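Local coordinates for extracellular solute-binding protein family 5 (Brucella melitensis, PDB 4ONY) that probably binds a peptide-like solute in the periplasm and delivers it to an ABC transporter for import, at residues Leu450-Gln453 against Arg454-Arg458; Phe337-Asn341 against Ser342-Ala346; Arg549-Ser553 against Gly554-Val558; Asp412-Gln416 against Ala417-Phe421. All coordinates share one frame; numbering follows the deposited sequence. Where two conformers were deposited one is given.

Interaction 1. Residues Leu450-Gln453 against Arg454-Arg458; sequences LAYQ and RNLSR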
loop_
_atom_site.group_PDB
_atom_site.type_symbol
_atom_site.label_atom_id
_atom_site.label_comp_id
_atom_site.label_asym_id
_atom_site.label_seq_id
_atom_site.Cartn_x
_atom_site.Cartn_y
_atom_site.Cartn_z
ATOM N N LEU A 450 4.423 -17.166 -20.305
ATOM C CA LEU A 450 5.135 -17.892 -21.340
ATOM C C LEU A 450 6.440 -18.419 -20.812
ATOM O O LEU A 450 6.807 -19.523 -21.120
ATOM C CB LEU A 450 5.399 -17.012 -22.577
ATOM C CG LEU A 450 4.181 -16.854 -23.503
ATOM C CD1 LEU A 450 4.358 -15.671 -24.467
ATOM C CD2 LEU A 450 3.940 -18.142 -24.316
ATOM N N ALA A 451 7.160 -17.613 -20.038
ATOM C CA ALA A 451 8.429 -18.063 -19.491
ATOM C C ALA A 451 8.207 -19.228 -18.502
ATOM O O ALA A 451 8.934 -20.204 -18.539
ATOM C CB ALA A 451 9.171 -16.908 -18.842
ATOM N N TYR A 452 7.184 -19.130 -17.648
ATOM C CA TYR A 452 6.895 -20.186 -16.699
ATOM C C TYR A 452 6.445 -21.461 -17.453
ATOM O O TYR A 452 6.869 -22.576 -17.125
ATOM C CB TYR A 452 5.793 -19.719 -15.739
ATOM C CG TYR A 452 5.492 -20.554 -14.531
ATOM C CD1 TYR A 452 6.442 -21.390 -13.955
ATOM C CD2 TYR A 452 4.276 -20.432 -13.885
ATOM C CE1 TYR A 452 6.174 -22.147 -12.815
ATOM C CE2 TYR A 452 4.000 -21.158 -12.724
ATOM C CZ TYR A 452 4.962 -22.041 -12.190
ATOM O OH TYR A 452 4.704 -22.766 -11.025
ATOM N N GLN A 453 5.596 -21.274 -18.448
ATOM C CA GLN A 453 5.197 -22.376 -19.322
ATOM C C GLN A 453 6.351 -23.165 -19.940
ATOM O O GLN A 453 6.269 -24.398 -19.978
ATOM C CB GLN A 453 4.276 -21.894 -20.456
ATOM C CG GLN A 453 4.002 -22.947 -21.538
ATOM C CD GLN A 453 3.302 -22.310 -22.715
ATOM O OE1 GLN A 453 3.867 -21.470 -23.385
ATOM N NE2 GLN A 453 2.040 -22.620 -22.895
ATOM N N ARG A 454 7.408 -22.488 -20.400
ATOM C CA ARG A 454 8.560 -23.208 -20.947
ATOM C C ARG A 454 9.152 -24.164 -19.883
ATOM O O ARG A 454 9.441 -25.346 -20.180
ATOM C CB ARG A 454 9.576 -22.250 -21.582
ATOM C CG ARG A 454 9.064 -21.652 -22.909
ATOM C CD ARG A 454 10.079 -20.796 -23.704
ATOM N NE ARG A 454 10.471 -19.523 -23.042
ATOM C CZ ARG A 454 9.765 -18.387 -23.136
ATOM N NH1 ARG A 454 8.638 -18.361 -23.829
ATOM N NH2 ARG A 454 10.172 -17.278 -22.543
ATOM N N ASN A 455 9.295 -23.696 -18.656
ATOM C CA ASN A 455 9.862 -24.583 -17.610
ATOM C C ASN A 455 8.945 -25.753 -17.191
ATOM O O ASN A 455 9.402 -26.911 -16.970
ATOM C CB ASN A 455 10.274 -23.764 -16.409
ATOM C CG ASN A 455 11.532 -23.002 -16.681
ATOM O OD1 ASN A 455 11.503 -21.807 -17.000
ATOM N ND2 ASN A 455 12.648 -23.703 -16.595
ATOM N N LEU A 456 7.648 -25.472 -17.132
ATOM C CA LEU A 456 6.679 -26.518 -16.807
ATOM C C LEU A 456 6.673 -27.585 -17.904
ATOM O O LEU A 456 6.592 -28.770 -17.598
ATOM C CB LEU A 456 5.268 -25.924 -16.575
ATOM C CG LEU A 456 5.215 -24.937 -15.390
ATOM C CD1 LEU A 456 4.035 -23.950 -15.407
ATOM C CD2 LEU A 456 5.198 -25.687 -14.109
ATOM N N SER A 457 6.737 -27.161 -19.167
ATOM C CA SER A 457 6.699 -28.109 -20.278
ATOM C C SER A 457 7.898 -29.030 -20.215
ATOM O O SER A 457 7.793 -30.153 -20.573
ATOM C CB SER A 457 6.672 -27.436 -21.639
ATOM O OG SER A 457 7.949 -26.862 -21.837
ATOM N N ARG A 458 9.031 -28.554 -19.730
ATOM C CA ARG A 458 10.182 -29.420 -19.617
ATOM C C ARG A 458 9.979 -30.600 -18.631
ATOM O O ARG A 458 10.670 -31.595 -18.733
ATOM C CB ARG A 458 11.432 -28.629 -19.250
ATOM C CG ARG A 458 11.935 -27.671 -20.325
ATOM C CD ARG A 458 13.220 -26.946 -19.878
ATOM N NE ARG A 458 14.252 -27.912 -19.415
ATOM C CZ ARG A 458 14.738 -28.061 -18.158
ATOM N NH1 ARG A 458 14.355 -27.284 -17.152
ATOM N NH2 ARG A 458 15.656 -28.998 -17.905
#
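The ring of Tyr-452 carries Leu-456 on one of its faces: the methyl CD1 stands 3.6 Å from the ring centroid and only 2° off the ring normal, a CH-pi contact between residues i and i+4 of one helix. That helix, 443-458, is the crossover of the beta-alpha-beta unit formed with strands 435-440 and 462-467. A second flat group, the guanidinium of Arg-454, was modelled in two placements; in the conformer described, the carbonyl oxygen of Leu-450 and CA of Ala-451 lie over one face, both displaced toward its rim. NH1 approaches Leu-450 O without forming a hydrogen bond, and in this conformer the group also touches Trp-339 of helix 337-344.

The ring of Tyr-452 stands out from the helix and leans toward its C-terminal end, where Leu-456 CD1 meets its face, because a first torsion of -170° sets CG opposite the backbone N. Tyr-452 OH is hydrogen-bonded to Leu-331 O and the ring also stacks with Phe-313, so this buried side chain is held by its hydroxyl as well as by its flat surfaces. Gln-453 turns to the sheet, its NE2 bonding to Val-463 O.

Beneath the side chains run helical bonds such as Leu-456 N to Tyr-452 O, 3.0 Å. Near the end of the helix, Arg-454 O accepts from Arg-458 N and from the hydroxyl of Ser-457, both from the same face of its carbonyl plane; the Ser-457 OG bond to Arg-454 O measures 2.7 Å.

Interaction 2. Residues Phe337-Asn341 against Ser342-Ala346; sequences FEWAN and SNLFA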
loop_
_atom_site.group_PDB
_atom_site.type_symbol
_atom_site.label_atom_id
_atom_site.label_comp_id
_atom_site.label_asym_id
_atom_site.label_seq_id
_atom_site.Cartn_x
_atom_site.Cartn_y
_atom_site.Cartn_z
ATOM N N PHE A 337 13.478 -17.402 -12.110
ATOM C CA PHE A 337 13.531 -15.974 -11.998
ATOM C C PHE A 337 14.805 -15.404 -12.622
ATOM O O PHE A 337 14.775 -14.326 -13.233
ATOM C CB PHE A 337 13.439 -15.474 -10.558
ATOM C CG PHE A 337 13.716 -13.997 -10.435
ATOM C CD1 PHE A 337 12.878 -13.078 -11.037
ATOM C CD2 PHE A 337 14.822 -13.528 -9.758
ATOM C CE1 PHE A 337 13.143 -11.704 -10.971
ATOM C CE2 PHE A 337 15.083 -12.151 -9.655
ATOM C CZ PHE A 337 14.234 -11.238 -10.257
ATOM N N GLU A 338 15.923 -16.079 -12.425
ATOM C CA GLU A 338 17.196 -15.519 -12.852
ATOM C C GLU A 338 17.251 -15.412 -14.375
ATOM O O GLU A 338 17.717 -14.403 -14.916
ATOM C CB GLU A 338 18.380 -16.299 -12.288
ATOM C CG GLU A 338 18.620 -16.100 -10.789
ATOM C CD GLU A 338 17.502 -16.645 -9.921
ATOM O OE1 GLU A 338 17.036 -17.778 -10.184
ATOM O OE2 GLU A 338 17.071 -15.933 -8.952
ATOM N N TRP A 339 16.707 -16.395 -15.068
ATOM C CA TRP A 339 16.571 -16.264 -16.511
ATOM C C TRP A 339 15.703 -15.061 -16.889
ATOM O O TRP A 339 16.056 -14.263 -17.781
ATOM C CB TRP A 339 15.995 -17.530 -17.154
ATOM C CG TRP A 339 15.969 -17.416 -18.669
ATOM C CD1 TRP A 339 16.986 -17.772 -19.533
ATOM C CD2 TRP A 339 14.922 -16.868 -19.488
ATOM N NE1 TRP A 339 16.631 -17.477 -20.836
ATOM C CE2 TRP A 339 15.373 -16.926 -20.845
ATOM C CE3 TRP A 339 13.667 -16.315 -19.222
ATOM C CZ2 TRP A 339 14.599 -16.431 -21.923
ATOM C CZ3 TRP A 339 12.885 -15.824 -20.298
ATOM C CH2 TRP A 339 13.359 -15.898 -21.626
ATOM N N ALA A 340 14.541 -14.933 -16.246
ATOM C CA ALA A 340 13.593 -13.894 -16.593
ATOM C C ALA A 340 14.188 -12.512 -16.322
ATOM O O ALA A 340 14.048 -11.559 -17.127
ATOM C CB ALA A 340 12.299 -14.078 -15.824
ATOM N N ASN A 341 14.878 -12.387 -15.198
ATOM C CA ASN A 341 15.387 -11.082 -14.832
ATOM C C ASN A 341 16.390 -10.656 -15.905
ATOM O O ASN A 341 16.380 -9.521 -16.434
ATOM C CB ASN A 341 16.041 -11.136 -13.443
ATOM C CG ASN A 341 16.149 -9.756 -12.773
ATOM O OD1 ASN A 341 15.492 -8.805 -13.167
ATOM N ND2 ASN A 341 17.018 -9.652 -11.785
ATOM N N SER A 342 17.271 -11.580 -16.224
ATOM C CA SER A 342 18.369 -11.298 -17.116
ATOM C C SER A 342 17.892 -10.993 -18.534
ATOM O O SER A 342 18.349 -10.038 -19.155
ATOM C CB SER A 342 19.330 -12.494 -17.127
ATOM O OG SER A 342 20.381 -12.187 -18.002
ATOM N N ASN A 343 16.943 -11.787 -19.025
ATOM C CA ASN A 343 16.510 -11.743 -20.429
ATOM C C ASN A 343 15.342 -10.859 -20.729
ATOM O O ASN A 343 15.229 -10.433 -21.851
ATOM C CB ASN A 343 16.185 -13.153 -20.934
ATOM C CG ASN A 343 17.416 -13.997 -21.029
ATOM O OD1 ASN A 343 18.120 -13.934 -22.037
ATOM N ND2 ASN A 343 17.735 -14.743 -19.975
ATOM N N LEU A 344 14.465 -10.612 -19.762
ATOM C CA LEU A 344 13.267 -9.805 -19.981
ATOM C C LEU A 344 13.316 -8.425 -19.299
ATOM O O LEU A 344 12.696 -7.481 -19.782
ATOM C CB LEU A 344 12.039 -10.539 -19.433
ATOM C CG LEU A 344 11.800 -12.010 -19.871
ATOM C CD1 LEU A 344 10.483 -12.518 -19.291
ATOM C CD2 LEU A 344 11.780 -12.143 -21.381
ATOM N N PHE A 345 14.037 -8.316 -18.178
ATOM C CA PHE A 345 13.929 -7.166 -17.270
ATOM C C PHE A 345 15.269 -6.461 -16.981
ATOM O O PHE A 345 15.368 -5.695 -16.035
ATOM C CB PHE A 345 13.280 -7.623 -15.943
ATOM C CG PHE A 345 11.949 -8.293 -16.129
ATOM C CD1 PHE A 345 10.965 -7.716 -16.936
ATOM C CD2 PHE A 345 11.676 -9.514 -15.514
ATOM C CE1 PHE A 345 9.738 -8.328 -17.121
ATOM C CE2 PHE A 345 10.429 -10.121 -15.673
ATOM C CZ PHE A 345 9.464 -9.530 -16.473
ATOM N N ALA A 346 16.263 -6.712 -17.820
ATOM C CA ALA A 346 17.562 -6.031 -17.764
ATOM C C ALA A 346 18.186 -6.118 -16.364
ATOM O O ALA A 346 18.889 -5.207 -15.936
ATOM C CB ALA A 346 17.423 -4.571 -18.216
#
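The backbone of 337-344 is helical, with i+4 to i bonds from Ser-342 N to Glu-338 O, Asn-343 N to Trp-339 O and Leu-344 N to Ala-340 O, before Phe-345 leaves helical geometry. The amide of Asn-343 is stacked on the indole of Trp-339, the planes 20° apart: ND2 stands over one face, displaced toward the rim, while Asn-343 CB makes a CH-pi contact 3.8 Å from the centroid of the Trp-339 six-membered ring. A first torsion of -175° at Trp-339 lays the indole beside its own carbonyl, within reach of this amide. Asn-343 ND2 also donates to Trp-339 O at 2.8 Å, with that oxygen close to the amide plane. Trp-339 O thus accepts two bonds from one residue, and the second fixes the rotation of the amide over the indole.

The contact spans the whole of a short helix that lies against helix 443-458 in the family 5 solute-binding fold: Trp-339 touches Ala-451, and Ala-340 meets Ile-448. Leu-344 CG lies 4.0 Å from Trp-339 CZ3.

At the helix end Phe-345 N bonds to Asn-341 O at 3.2 Å, from above the carbonyl plane, and only weakly to Ala-340 O. The side chains of Asn-341 and Phe-345 cross at about a right angle, amide and ring planes 50° apart, and Asn-341 OD1 accepts a hydrogen bond from Tyr-349 N.

Interaction 3. Residues Arg549-Ser553 against Gly554-Val558; sequences RVLIS and GDYYV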
loop_
_atom_site.group_PDB
_atom_site.type_symbol
_atom_site.label_atom_id
_atom_site.label_comp_id
_atom_site.label_asym_id
_atom_site.label_seq_id
_atom_site.Cartn_x
_atom_site.Cartn_y
_atom_site.Cartn_z
ATOM N N ARG A 549 5.002 -17.183 7.686
ATOM C CA ARG A 549 5.576 -18.540 7.655
ATOM C C ARG A 549 4.534 -19.557 7.206
ATOM O O ARG A 549 4.820 -20.442 6.405
ATOM C CB ARG A 549 6.146 -18.966 8.996
ATOM C CG ARG A 549 7.366 -18.177 9.449
ATOM C CD ARG A 549 7.971 -18.719 10.740
ATOM N NE ARG A 549 8.758 -17.678 11.394
ATOM C CZ ARG A 549 10.012 -17.350 11.075
ATOM N NH1 ARG A 549 10.717 -18.014 10.148
ATOM N NH2 ARG A 549 10.543 -16.305 11.676
ATOM N N VAL A 550 3.313 -19.382 7.696
ATOM C CA VAL A 550 2.247 -20.297 7.327
ATOM C C VAL A 550 1.867 -20.168 5.845
ATOM O O VAL A 550 1.614 -21.192 5.161
ATOM C CB VAL A 550 0.995 -20.087 8.209
ATOM C CG1 VAL A 550 -0.142 -20.980 7.711
ATOM C CG2 VAL A 550 1.312 -20.339 9.688
ATOM N N LEU A 551 1.813 -18.921 5.363
ATOM C CA LEU A 551 1.418 -18.651 4.019
ATOM C C LEU A 551 2.458 -19.142 3.001
ATOM O O LEU A 551 2.107 -19.783 1.994
ATOM C CB LEU A 551 1.144 -17.151 3.828
ATOM C CG LEU A 551 -0.032 -16.544 4.552
ATOM C CD1 LEU A 551 -0.055 -15.024 4.374
ATOM C CD2 LEU A 551 -1.365 -17.128 4.064
ATOM N N ILE A 552 3.723 -18.885 3.288
ATOM C CA ILE A 552 4.819 -19.413 2.479
ATOM C C ILE A 552 4.772 -20.953 2.439
ATOM O O ILE A 552 5.000 -21.560 1.379
ATOM C CB ILE A 552 6.183 -18.982 3.014
ATOM C CG1 ILE A 552 6.384 -17.475 2.811
ATOM C CG2 ILE A 552 7.319 -19.755 2.308
ATOM C CD1 ILE A 552 7.481 -16.882 3.696
ATOM N N SER A 553 4.484 -21.568 3.597
ATOM C CA SER A 553 4.502 -23.023 3.753
ATOM C C SER A 553 3.325 -23.707 3.056
ATOM O O SER A 553 3.341 -24.910 2.860
ATOM C CB SER A 553 4.531 -23.419 5.219
ATOM O OG SER A 553 5.728 -22.983 5.845
ATOM N N GLY A 554 2.323 -22.933 2.663
ATOM C CA GLY A 554 1.217 -23.439 1.895
ATOM C C GLY A 554 1.420 -23.401 0.377
ATOM O O GLY A 554 0.596 -23.940 -0.351
ATOM N N ASP A 555 2.464 -22.735 -0.098
ATOM C CA ASP A 555 2.648 -22.501 -1.537
ATOM C C ASP A 555 1.319 -22.112 -2.237
ATOM O O ASP A 555 0.882 -22.724 -3.229
ATOM C CB ASP A 555 3.328 -23.698 -2.200
ATOM C CG ASP A 555 4.754 -23.857 -1.740
ATOM O OD1 ASP A 555 5.650 -23.174 -2.319
ATOM O OD2 ASP A 555 4.981 -24.647 -0.800
ATOM N N TYR A 556 0.701 -21.048 -1.718
ATOM C CA TYR A 556 -0.496 -20.508 -2.327
ATOM C C TYR A 556 -0.172 -19.602 -3.501
ATOM O O TYR A 556 -0.941 -19.546 -4.441
ATOM C CB TYR A 556 -1.312 -19.762 -1.275
ATOM C CG TYR A 556 -1.744 -20.646 -0.110
ATOM C CD1 TYR A 556 -2.581 -21.716 -0.322
ATOM C CD2 TYR A 556 -1.319 -20.409 1.161
ATOM C CE1 TYR A 556 -2.991 -22.534 0.700
ATOM C CE2 TYR A 556 -1.738 -21.195 2.207
ATOM C CZ TYR A 556 -2.576 -22.251 1.993
ATOM O OH TYR A 556 -2.948 -23.057 3.050
ATOM N N TYR A 557 0.969 -18.909 -3.416
ATOM C CA TYR A 557 1.531 -18.092 -4.461
ATOM C C TYR A 557 2.881 -18.670 -4.864
ATOM O O TYR A 557 3.562 -19.310 -4.046
ATOM C CB TYR A 557 1.757 -16.660 -3.981
ATOM C CG TYR A 557 0.538 -15.747 -3.922
ATOM C CD1 TYR A 557 -0.619 -16.136 -3.298
ATOM C CD2 TYR A 557 0.567 -14.488 -4.478
ATOM C CE1 TYR A 557 -1.703 -15.278 -3.211
ATOM C CE2 TYR A 557 -0.518 -13.650 -4.406
ATOM C CZ TYR A 557 -1.639 -14.052 -3.771
ATOM O OH TYR A 557 -2.723 -13.248 -3.701
ATOM N N VAL A 558 3.260 -18.487 -6.130
ATOM C CA VAL A 558 4.648 -18.610 -6.561
ATOM C C VAL A 558 5.115 -17.150 -6.588
ATOM O O VAL A 558 4.737 -16.390 -7.468
ATOM C CB VAL A 558 4.793 -19.178 -7.968
ATOM C CG1 VAL A 558 6.259 -19.327 -8.336
ATOM C CG2 VAL A 558 4.047 -20.515 -8.088
HETATM O O HOH W 1 2.588 -19.103 -0.635
HETATM O O HOH W 2 6.949 -22.095 -0.372
HETATM O O HOH W 3 3.478 -26.401 0.473
#
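Tyr-556 folds back beneath the last turn of helix 537-553, its CD2 4.4 Å from CD2 of Leu-551 and nearer still to that leucine's carbonyl oxygen. The chain here passes from the helix into strand 557-562 of the six-stranded mixed sheet, and the turn between them is where the helix ends: Asp-555, with positive phi (42°), is the first residue to leave helical geometry. With CG anti to its own carbonyl carbon (chi1 -60°), the Tyr-556 side chain carries its ring under Gly-554, whose O lies over the centre of one ring face. Having no side chain, Gly-554 leaves room for CE2 of this ring.

Asp-555 begins by pointing away from the helix, yet its carboxylate returns to the helix end through water. One water donates to both Ile-552 O and Asp-555 OD1, the latter at 2.6 Å, and another lies between Ser-553 O and OD2. OD2 also forms a salt bridge with Arg-384, which would probably stabilise the carboxylate as an anion. A third water donates to Leu-551 O and accepts from Tyr-557 N, bridging helix end and strand.

The backbone bonds at the turn are irregular. Gly-554 N donates to Leu-551 O at 3.2 Å and Asp-555 N to Ile-552 O at 3.2 Å, each from well above the carbonyl plane; the bond from Gly-554 N to Val-550 O is weak. The Ser-553 hydroxyl, also bonded to Arg-384 N, donates to Arg-549 O from the face opposite Ser-553 N, with OG 2.8 Å from Arg-549 O.

Interaction 4. Residues Asp412-Gln416 against Ala417-Phe421; sequences DLLSQ and AGFQF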
loop_
_atom_site.group_PDB
_atom_site.type_symbol
_atom_site.label_atom_id
_atom_site.label_comp_id
_atom_site.label_asym_id
_atom_site.label_seq_id
_atom_site.Cartn_x
_atom_site.Cartn_y
_atom_site.Cartn_z
ATOM N N ASP A 412 10.946 -35.142 -7.811
ATOM C CA ASP A 412 10.879 -35.957 -6.614
ATOM C C ASP A 412 9.600 -35.640 -5.764
ATOM O O ASP A 412 8.898 -36.562 -5.303
ATOM C CB ASP A 412 12.195 -35.821 -5.799
ATOM C CG ASP A 412 13.448 -36.361 -6.548
ATOM O OD1 ASP A 412 13.329 -37.130 -7.519
ATOM O OD2 ASP A 412 14.579 -36.000 -6.153
ATOM N N LEU A 413 9.318 -34.357 -5.540
ATOM C CA LEU A 413 8.085 -33.962 -4.804
ATOM C C LEU A 413 6.798 -34.463 -5.481
ATOM O O LEU A 413 5.906 -34.980 -4.802
ATOM C CB LEU A 413 7.971 -32.442 -4.636
ATOM C CG LEU A 413 8.814 -31.828 -3.509
ATOM C CD1 LEU A 413 8.944 -30.310 -3.642
ATOM C CD2 LEU A 413 8.225 -32.145 -2.130
ATOM N N LEU A 414 6.694 -34.318 -6.792
ATOM C CA LEU A 414 5.485 -34.745 -7.504
ATOM C C LEU A 414 5.350 -36.278 -7.404
ATOM O O LEU A 414 4.256 -36.762 -7.244
ATOM C CB LEU A 414 5.482 -34.313 -8.990
ATOM C CG LEU A 414 5.368 -32.801 -9.208
ATOM C CD1 LEU A 414 5.693 -32.442 -10.651
ATOM C CD2 LEU A 414 4.005 -32.291 -8.829
ATOM N N SER A 415 6.472 -37.006 -7.484
ATOM C CA SER A 415 6.449 -38.463 -7.308
ATOM C C SER A 415 5.966 -38.860 -5.899
ATOM O O SER A 415 5.105 -39.715 -5.762
ATOM C CB SER A 415 7.814 -39.079 -7.624
ATOM O OG SER A 415 8.144 -38.836 -8.972
ATOM N N GLN A 416 6.452 -38.178 -4.869
ATOM C CA GLN A 416 5.949 -38.406 -3.496
ATOM C C GLN A 416 4.448 -38.117 -3.379
ATOM O O GLN A 416 3.754 -38.730 -2.603
ATOM C CB GLN A 416 6.718 -37.528 -2.488
ATOM C CG GLN A 416 8.209 -37.863 -2.403
ATOM C CD GLN A 416 8.515 -39.248 -1.782
ATOM O OE1 GLN A 416 8.402 -39.419 -0.596
ATOM N NE2 GLN A 416 8.946 -40.187 -2.570
ATOM N N ALA A 417 3.948 -37.186 -4.191
ATOM C CA ALA A 417 2.524 -36.852 -4.230
ATOM C C ALA A 417 1.673 -37.665 -5.183
ATOM O O ALA A 417 0.517 -37.357 -5.363
ATOM C CB ALA A 417 2.361 -35.410 -4.572
ATOM N N GLY A 418 2.220 -38.708 -5.772
ATOM C CA GLY A 418 1.440 -39.690 -6.513
ATOM C C GLY A 418 1.533 -39.553 -8.035
ATOM O O GLY A 418 0.861 -40.278 -8.738
ATOM N N PHE A 419 2.332 -38.595 -8.547
ATOM C CA PHE A 419 2.513 -38.440 -9.976
ATOM C C PHE A 419 3.336 -39.601 -10.538
ATOM O O PHE A 419 4.130 -40.207 -9.810
ATOM C CB PHE A 419 3.203 -37.115 -10.307
ATOM C CG PHE A 419 2.265 -35.927 -10.328
ATOM C CD1 PHE A 419 1.554 -35.570 -9.200
ATOM C CD2 PHE A 419 2.090 -35.195 -11.473
ATOM C CE1 PHE A 419 0.690 -34.472 -9.211
ATOM C CE2 PHE A 419 1.223 -34.120 -11.511
ATOM C CZ PHE A 419 0.501 -33.770 -10.378
ATOM N N GLN A 420 3.125 -39.895 -11.827
ATOM C CA GLN A 420 4.035 -40.703 -12.645
ATOM C C GLN A 420 4.526 -39.873 -13.823
ATOM O O GLN A 420 3.944 -38.864 -14.220
ATOM C CB GLN A 420 3.325 -41.917 -13.217
ATOM C CG GLN A 420 2.487 -42.704 -12.250
ATOM C CD GLN A 420 3.273 -43.563 -11.322
ATOM O OE1 GLN A 420 4.490 -43.737 -11.459
ATOM N NE2 GLN A 420 2.573 -44.110 -10.330
ATOM N N PHE A 421 5.602 -40.333 -14.416
ATOM C CA PHE A 421 6.182 -39.708 -15.587
ATOM C C PHE A 421 6.327 -40.811 -16.622
ATOM O O PHE A 421 6.991 -41.793 -16.367
ATOM C CB PHE A 421 7.472 -39.061 -15.188
ATOM C CG PHE A 421 7.252 -37.905 -14.251
ATOM C CD1 PHE A 421 6.978 -36.644 -14.738
ATOM C CD2 PHE A 421 7.252 -38.118 -12.873
ATOM C CE1 PHE A 421 6.751 -35.580 -13.844
ATOM C CE2 PHE A 421 7.025 -37.079 -11.991
ATOM C CZ PHE A 421 6.764 -35.801 -12.471
HETATM O O HOH W 4 4.013 -41.609 -7.374
HETATM O O HOH W 5 6.894 -41.292 -9.843
#
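Leu-414 packs firmly against two phenylalanines as helix 404-416 gives way to strand 420-422. Its CD2 lies over the centre of one face of the Phe-419 ring, 4.0 Å from the centroid and 8° off the normal, a CH-pi contact, and Leu-414 CB touches Phe-419 CG at 3.8 Å. The other methyl, CD1, meets Phe-421 at the ring edge and in its plane, 4.0 Å from CZ; a first torsion of -68° at Leu-414 sets its methyls toward both rings. This apolar side continues into helix 325-333, where Ala-330 lies against Leu-414 and Val-327 against Phe-419.

The side of Ser-415 is wetter. One water donates to both Ser-415 O and Phe-419 O, and a second joins Ser-415 OG to Phe-419 O, while that hydroxyl is also hydrogen-bonded to Tyr-411 O.

Between the two sides the helix closes in a Schellman motif: Phe-419 N bonds to Leu-414 O at 3.0 Å and Gly-418 N to Ser-415 O at 3.1 Å. Gly-418, at positive phi (103°), is the C-prime residue, a geometry that suits a residue without CB. The cap thus satisfies carbonyls at the helix end and turns Phe-419 back onto Leu-414, pairing a polar closure with an apolar one.

How the interactions relate
All four contacts are local, but they fall at different points of helices. Interaction 1 is helical throughout its length or nearly so, while 2, 3 and 4 carry the chain out of a helix. Interaction 3 is the buried one, 1 and 4 are partly buried, and interaction 2 lies at the surface. Interactions 1 and 2 touch where helix 337-344 packs on helix 443-458, Ala-451 CB coming 4.1 Å from Trp-339 CZ3. Interaction 1 also meets interaction 3, through Tyr-452 OH and Val-558 CG2. Interaction 4 touches none of the others, though its helix and Asp-555 of interaction 3 both reach Gln-329 on helix 325-333. Water bridges mark 3 and 4; CH-pi contacts mark 1, 2 and 4.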